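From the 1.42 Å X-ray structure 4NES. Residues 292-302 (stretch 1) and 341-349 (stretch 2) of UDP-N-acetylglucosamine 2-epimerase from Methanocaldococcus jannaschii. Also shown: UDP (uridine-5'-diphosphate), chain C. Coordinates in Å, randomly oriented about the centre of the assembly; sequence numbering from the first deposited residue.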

ATOM      1  N   GLN A 292      -9.499   9.781  22.221  1.00  9.29           N
ATOM      2  CA  GLN A 292      -8.276  10.201  22.915  1.00  8.93           C
ATOM      3  C   GLN A 292      -8.009  11.682  22.666  1.00  8.85           C
ATOM      4  O   GLN A 292      -7.645  12.425  23.583  1.00 10.38           O
ATOM      5  CB  GLN A 292      -7.064   9.402  22.429  1.00  8.59           C
ATOM      6  CG  GLN A 292      -7.015   7.963  22.896  1.00  9.48           C
ATOM      7  CD  GLN A 292      -5.839   7.252  22.275  1.00 11.58           C
ATOM      8  OE1 GLN A 292      -4.691   7.512  22.625  1.00 11.98           O
ATOM      9  NE2 GLN A 292      -6.117   6.357  21.330  1.00 12.87           N
ATOM     10  N   GLU A 293      -8.183  12.112  21.422  1.00  7.79           N
ATOM     11  CA  GLU A 293      -7.982  13.510  21.066  1.00  8.48           C
ATOM     12  C   GLU A 293      -9.014  14.423  21.714  1.00  8.43           C
ATOM     13  O   GLU A 293      -8.661  15.451  22.288  1.00  8.41           O
ATOM     14  CB  GLU A 293      -8.001  13.664  19.543  1.00  9.29           C
ATOM     15  CG  GLU A 293      -6.775  13.031  18.895  1.00 11.75           C
ATOM     16  CD  GLU A 293      -6.972  12.667  17.436  1.00 12.91           C
ATOM     17  OE1 GLU A 293      -8.122  12.691  16.954  1.00 11.56           O
ATOM     18  OE2 GLU A 293      -5.961  12.336  16.779  1.00 14.24           O
ATOM     19  N   GLU A 294     -10.285  14.045  21.626  1.00  8.58           N
ATOM     20  CA  GLU A 294     -11.349  14.844  22.222  1.00  7.89           C
ATOM     21  C   GLU A 294     -11.228  14.961  23.733  1.00  9.55           C
ATOM     22  O   GLU A 294     -11.458  16.032  24.286  1.00  9.52           O
ATOM     23  CB  GLU A 294     -12.716  14.298  21.811  1.00  9.81           C
ATOM     24  CG  GLU A 294     -12.939  14.512  20.325  1.00 10.66           C
ATOM     25  CD  GLU A 294     -14.079  13.715  19.754  1.00  9.92           C
ATOM     26  OE1 GLU A 294     -14.534  12.738  20.393  1.00 13.30           O
ATOM     27  OE2 GLU A 294     -14.510  14.054  18.636  1.00 10.95           O
ATOM     28  N   ALA A 295     -10.861  13.869  24.399  1.00  8.48           N
ATOM     29  CA  ALA A 295     -10.659  13.901  25.846  1.00  7.51           C
ATOM     30  C   ALA A 295      -9.596  14.946  26.176  1.00 10.10           C
ATOM     31  O   ALA A 295      -9.761  15.756  27.092  1.00 10.72           O
ATOM     32  CB  ALA A 295     -10.247  12.524  26.353  1.00  7.49           C
ATOM     33  N   CYS A 296      -8.524  14.962  25.393  1.00  9.04           N
ATOM     34  CA  CYS A 296      -7.444  15.901  25.629  1.00 10.51           C
ATOM     35  C   CYS A 296      -7.925  17.344  25.425  1.00 10.56           C
ATOM     36  O   CYS A 296      -7.675  18.236  26.253  1.00 10.29           O
ATOM     37  CB  CYS A 296      -6.277  15.570  24.703  1.00  9.83           C
ATOM     38  SG  CYS A 296      -4.823  16.612  24.907  1.00 13.52           S
ATOM     39  N   ILE A 297      -8.642  17.564  24.332  1.00  9.09           N
ATOM     40  CA  ILE A 297      -9.148  18.885  23.989  1.00  9.78           C
ATOM     41  C   ILE A 297     -10.127  19.410  25.037  1.00 13.25           C
ATOM     42  O   ILE A 297     -10.080  20.593  25.415  1.00 13.50           O
ATOM     43  CB  ILE A 297      -9.819  18.828  22.602  1.00  8.65           C
ATOM     44  CG1 ILE A 297      -8.763  18.553  21.521  1.00 11.15           C
ATOM     45  CG2 ILE A 297     -10.598  20.119  22.315  1.00 12.09           C
ATOM     46  CD1 ILE A 297      -9.338  18.005  20.214  1.00 14.38           C
ATOM     47  N   LEU A 298     -10.992  18.527  25.526  1.00 10.45           N
ATOM     48  CA  LEU A 298     -12.025  18.889  26.490  1.00 11.96           C
ATOM     49  C   LEU A 298     -11.527  18.925  27.932  1.00 11.59           C
ATOM     50  O   LEU A 298     -12.301  19.248  28.844  1.00 14.08           O
ATOM     51  CB  LEU A 298     -13.194  17.914  26.383  1.00 11.38           C
ATOM     52  CG  LEU A 298     -13.928  17.952  25.052  1.00 13.41           C
ATOM     53  CD1 LEU A 298     -14.924  16.800  24.949  1.00 14.51           C
ATOM     54  CD2 LEU A 298     -14.630  19.298  24.878  1.00 17.12           C
ATOM     55  N   LYS A 299     -10.246  18.608  28.133  1.00 10.53           N
ATOM     56  CA  LYS A 299      -9.613  18.600  29.459  1.00 11.40           C
ATOM     57  C   LYS A 299     -10.261  17.583  30.402  1.00 12.38           C
ATOM     58  O   LYS A 299     -10.487  17.857  31.588  1.00 14.55           O
ATOM     59  CB  LYS A 299      -9.637  19.986  30.113  1.00 14.37           C
ATOM     60  CG  LYS A 299      -9.133  21.101  29.238  1.00 16.88           C
ATOM     61  CD  LYS A 299      -7.679  20.937  28.865  1.00 19.59           C
ATOM     62  CE  LYS A 299      -7.251  22.105  27.974  1.00 29.53           C
ATOM     63  NZ  LYS A 299      -5.884  21.941  27.430  1.00 34.57           N
ATOM     64  N   VAL A 300     -10.575  16.412  29.862  1.00  9.95           N
ATOM     65  CA  VAL A 300     -11.114  15.323  30.654  1.00 10.96           C
ATOM     66  C   VAL A 300     -10.079  14.218  30.634  1.00 10.42           C
ATOM     67  O   VAL A 300      -9.661  13.801  29.564  1.00 10.79           O
ATOM     68  CB  VAL A 300     -12.450  14.819  30.051  1.00 11.65           C
ATOM     69  CG1 VAL A 300     -13.010  13.665  30.853  1.00 13.03           C
ATOM     70  CG2 VAL A 300     -13.471  15.962  29.984  1.00 14.87           C
ATOM     71  N   PRO A 301      -9.633  13.754  31.811  1.00 10.79           N
ATOM     72  CA  PRO A 301      -8.595  12.719  31.828  1.00 10.21           C
ATOM     73  C   PRO A 301      -9.002  11.463  31.059  1.00 11.66           C
ATOM     74  O   PRO A 301     -10.161  11.037  31.100  1.00 12.33           O
ATOM     75  CB  PRO A 301      -8.445  12.393  33.322  1.00 13.13           C
ATOM     76  CG  PRO A 301      -8.985  13.583  34.029  1.00 16.15           C
ATOM     77  CD  PRO A 301     -10.082  14.114  33.165  1.00 13.27           C
ATOM     78  N   CYS A 302      -8.035  10.878  30.364  1.00 10.64           N
ATOM     79  CA  CYS A 302      -8.288   9.733  29.509  1.00 11.37           C
ATOM     80  C   CYS A 302      -7.438   8.538  29.937  1.00 11.14           C
ATOM     81  O   CYS A 302      -6.273   8.692  30.334  1.00 11.13           O
ATOM     82  CB  CYS A 302      -7.986  10.105  28.054  1.00 10.77           C
ATOM     83  SG  CYS A 302      -8.544   8.883  26.839  1.00 11.60           S
ATOM     84  N   LYS A 341      -4.892  17.071  37.952  1.00 27.51           N
ATOM     85  CA  LYS A 341      -5.365  18.418  37.646  1.00 27.23           C
ATOM     86  C   LYS A 341      -5.660  18.509  36.154  1.00 22.70           C
ATOM     87  O   LYS A 341      -4.826  18.126  35.329  1.00 24.32           O
ATOM     88  CB  LYS A 341      -4.317  19.465  38.017  1.00 29.93           C
ATOM     89  CG  LYS A 341      -4.014  19.579  39.498  1.00 38.51           C
ATOM     90  CD  LYS A 341      -2.848  20.534  39.714  1.00 40.49           C
ATOM     91  CE  LYS A 341      -3.183  21.588  40.749  1.00 42.90           C
ATOM     92  NZ  LYS A 341      -4.495  22.223  40.454  1.00 44.14           N
ATOM     93  N   ARG A 342      -6.832  19.029  35.804  1.00 21.55           N
ATOM     94  CA  ARG A 342      -7.249  19.055  34.406  1.00 20.96           C
ATOM     95  C   ARG A 342      -6.683  20.256  33.677  1.00 19.91           C
ATOM     96  O   ARG A 342      -7.398  21.020  33.028  1.00 31.23           O
ATOM     97  CB  ARG A 342      -8.767  18.961  34.307  1.00 25.34           C
ATOM     98  CG  ARG A 342      -9.238  17.731  35.043  1.00 27.40           C
ATOM     99  CD  ARG A 342     -10.725  17.507  35.033  1.00 32.80           C
ATOM    100  NE  ARG A 342     -11.016  16.310  35.815  1.00 38.30           N
ATOM    101  CZ  ARG A 342     -12.062  15.517  35.620  1.00 35.73           C
ATOM    102  NH1 ARG A 342     -12.932  15.788  34.659  1.00 33.67           N
ATOM    103  NH2 ARG A 342     -12.227  14.444  36.385  1.00 36.56           N
ATOM    104  N   ASN A 343      -5.374  20.416  33.819  1.00 22.81           N
ATOM    105  CA  ASN A 343      -4.632  21.376  33.036  1.00 26.66           C
ATOM    106  C   ASN A 343      -3.528  20.648  32.287  1.00 28.44           C
ATOM    107  O   ASN A 343      -2.808  19.819  32.847  1.00 30.06           O
ATOM    108  CB  ASN A 343      -4.111  22.540  33.901  1.00 31.36           C
ATOM    109  CG  ASN A 343      -2.776  22.247  34.569  1.00 38.51           C
ATOM    110  OD1 ASN A 343      -2.526  21.141  35.046  1.00 49.22           O
ATOM    111  ND2 ASN A 343      -1.914  23.255  34.617  1.00 43.49           N
ATOM    112  N   TRP A 344      -3.467  20.912  30.991  1.00 14.30           N
ATOM    113  CA  TRP A 344      -2.388  20.451  30.143  1.00 13.90           C
ATOM    114  C   TRP A 344      -2.453  21.235  28.853  1.00 15.82           C
ATOM    115  O   TRP A 344      -3.468  21.852  28.549  1.00 14.76           O
ATOM    116  CB  TRP A 344      -2.472  18.939  29.871  1.00 14.82           C
ATOM    117  CG  TRP A 344      -3.827  18.417  29.479  1.00 10.02           C
ATOM    118  CD1 TRP A 344      -4.447  18.547  28.262  1.00 12.37           C
ATOM    119  CD2 TRP A 344      -4.699  17.624  30.294  1.00  9.75           C
ATOM    120  NE1 TRP A 344      -5.659  17.895  28.285  1.00 13.94           N
ATOM    121  CE2 TRP A 344      -5.844  17.334  29.525  1.00 11.21           C
ATOM    122  CE3 TRP A 344      -4.633  17.149  31.612  1.00 13.30           C
ATOM    123  CZ2 TRP A 344      -6.908  16.572  30.024  1.00 12.46           C
ATOM    124  CZ3 TRP A 344      -5.691  16.399  32.110  1.00 14.70           C
ATOM    125  CH2 TRP A 344      -6.816  16.124  31.315  1.00 13.36           C
ATOM    126  N   LYS A 345      -1.355  21.216  28.111  1.00 16.47           N
ATOM    127  CA  LYS A 345      -1.278  21.860  26.807  1.00 20.57           C
ATOM    128  C   LYS A 345      -2.143  21.131  25.782  1.00 25.19           C
ATOM    129  O   LYS A 345      -2.336  19.929  25.904  1.00 20.91           O
ATOM    130  CB  LYS A 345       0.186  21.880  26.365  1.00 28.48           C
ATOM    131  CG  LYS A 345       0.452  21.579  24.901  1.00 36.84           C
ATOM    132  CD  LYS A 345       1.835  22.093  24.529  1.00 42.36           C
ATOM    133  CE  LYS A 345       2.251  21.675  23.135  1.00 35.74           C
ATOM    134  NZ  LYS A 345       2.647  20.255  23.129  1.00 25.47           N
ATOM    135  N   ASN A 346      -2.699  21.853  24.806  1.00 26.63           N
ATOM    136  CA  ASN A 346      -3.292  21.180  23.644  1.00 26.75           C
ATOM    137  C   ASN A 346      -2.333  21.209  22.470  1.00 18.14           C
ATOM    138  O   ASN A 346      -2.014  22.267  21.931  1.00 21.35           O
ATOM    139  CB  ASN A 346      -4.669  21.720  23.230  1.00 29.29           C
ATOM    140  CG  ASN A 346      -5.227  21.012  21.975  1.00 27.01           C
ATOM    141  OD1 ASN A 346      -5.509  19.791  21.978  1.00  7.60           O
ATOM    142  ND2 ASN A 346      -5.394  21.783  20.906  1.00 40.98           N
ATOM    143  N   PRO A 347      -1.865  20.027  22.075  1.00 16.05           N
ATOM    144  CA  PRO A 347      -0.850  19.844  21.042  1.00 16.52           C
ATOM    145  C   PRO A 347      -1.438  19.832  19.636  1.00 15.99           C
ATOM    146  O   PRO A 347      -0.677  19.777  18.673  1.00 15.74           O
ATOM    147  CB  PRO A 347      -0.285  18.467  21.377  1.00 14.97           C
ATOM    148  CG  PRO A 347      -1.450  17.732  21.971  1.00 18.01           C
ATOM    149  CD  PRO A 347      -2.228  18.761  22.738  1.00 17.26           C
ATOM    150  N   PHE A 348      -2.761  19.902  19.510  1.00 12.62           N
ATOM    151  CA  PHE A 348      -3.382  19.616  18.220  1.00 12.64           C
ATOM    152  C   PHE A 348      -3.813  20.822  17.397  1.00 10.71           C
ATOM    153  O   PHE A 348      -4.454  20.664  16.354  1.00 11.50           O
ATOM    154  CB  PHE A 348      -4.544  18.639  18.403  1.00 14.27           C
ATOM    155  CG  PHE A 348      -4.127  17.311  18.959  1.00 15.43           C
ATOM    156  CD1 PHE A 348      -3.129  16.568  18.335  1.00 15.21           C
ATOM    157  CD2 PHE A 348      -4.706  16.817  20.119  1.00 21.19           C
ATOM    158  CE1 PHE A 348      -2.733  15.346  18.850  1.00 18.86           C
ATOM    159  CE2 PHE A 348      -4.312  15.594  20.642  1.00 20.40           C
ATOM    160  CZ  PHE A 348      -3.327  14.860  20.003  1.00 18.36           C
ATOM    161  N   GLY A 349      -3.447  22.014  17.848  1.00 11.82           N
ATOM    162  CA  GLY A 349      -3.673  23.207  17.057  1.00 11.50           C
ATOM    163  C   GLY A 349      -4.822  24.075  17.526  1.00 10.08           C
ATOM    164  O   GLY A 349      -5.457  23.793  18.545  1.00 16.61           O
TER
HETATM  165  N1  UDP C 401     -18.474   9.320  18.515  1.00  8.56           N
HETATM  166  C2  UDP C 401     -19.773   9.683  18.387  1.00  9.18           C
HETATM  167  N3  UDP C 401     -20.735   8.956  18.995  1.00  8.77           N
HETATM  168  C4  UDP C 401     -20.456   7.860  19.734  1.00  9.76           C
HETATM  169  C5  UDP C 401     -19.124   7.452  19.886  1.00  9.33           C
HETATM  170  C6  UDP C 401     -18.143   8.215  19.243  1.00  8.40           C
HETATM  171  O2  UDP C 401     -20.081  10.675  17.723  1.00  9.59           O
HETATM  172  O4  UDP C 401     -21.487   7.141  20.332  1.00 11.05           O
HETATM  173  C1' UDP C 401     -17.384  10.045  17.838  1.00  8.82           C
HETATM  174  C2' UDP C 401     -16.344  10.620  18.646  1.00  7.98           C
HETATM  175  O2' UDP C 401     -16.770  11.841  19.208  1.00 10.09           O
HETATM  176  C3' UDP C 401     -15.216  10.733  17.711  1.00  8.45           C
HETATM  177  C4' UDP C 401     -15.434   9.650  16.762  1.00  8.06           C
HETATM  178  O4' UDP C 401     -16.684   9.078  17.059  1.00  8.79           O
HETATM  179  O3' UDP C 401     -15.167  11.951  17.020  1.00  9.73           O
HETATM  180  C5' UDP C 401     -14.426   8.557  16.857  1.00 10.60           C
HETATM  181  O5' UDP C 401     -14.742   7.474  16.017  1.00  9.80           O
HETATM  182  PA  UDP C 401     -14.376   5.975  16.379  1.00  9.19           P
HETATM  183  O1A UDP C 401     -15.502   5.091  15.890  1.00 12.00           O
HETATM  184  O2A UDP C 401     -14.155   5.863  17.872  1.00  9.84           O
HETATM  185  O3A UDP C 401     -13.092   5.570  15.557  1.00  9.47           O
HETATM  186  PB  UDP C 401     -11.563   5.900  15.669  1.00  7.66           P
HETATM  187  O1B UDP C 401     -11.372   7.361  16.045  1.00 10.49           O
HETATM  188  O2B UDP C 401     -10.938   4.964  16.672  1.00  8.28           O
HETATM  189  O3B UDP C 401     -11.073   5.600  14.280  1.00  8.93           O
HETATM  190  O   HOH W   1      -5.454  23.440  30.381  1.00 24.50           O

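Two hydrogen bonds cross this contact, each ending on a backbone carbonyl: one in the last turn of a helix, the other in the irregular facing segment. Trp344 NE1 donates to Cys296 O at 2.9 Å, with a nearly straight N-H...O angle of 163°. The same carbonyl accepts Lys299 N at 3.2 Å, while Val300 N reaches back to Ala295 O at 3.0 Å; with the positive phi of Lys299, these two bonds make a Schellman turn. The indole thus reads the helix terminus edge-on, in line with its own plane. In return, Lys299 NZ donates to Trp344 O at 2.7 Å. Water 1 joins this exchange, accepting from Trp344 N at 3.3 Å and weakly from Lys299 NZ at 3.3 Å.

On its way to Trp344 O, the Lys299 side chain passes over one face of the indole, its CD 4.1 Å from the centroid of the five-membered ring; CD packs on the ring while NZ makes the hydrogen bond. Beyond the turn, Pro301 CD sits over one face of the Arg342 guanidinium, 3.5 Å from CZ. Within the helix's last turn, the buried Cys296 contributes SG, which packs near Trp344 CD1 (3.9 Å), Pro347 CD (4.0 Å) and Phe348 CE2 (4.4 Å). Glu293 CG touches Phe348 CE2 at 4.0 Å. Glu294, whose CA-to-CB bond points away, accepts hydrogen bonds from UDP O2' at OE1 and from UDP O3' at OE2, both at 2.7 Å.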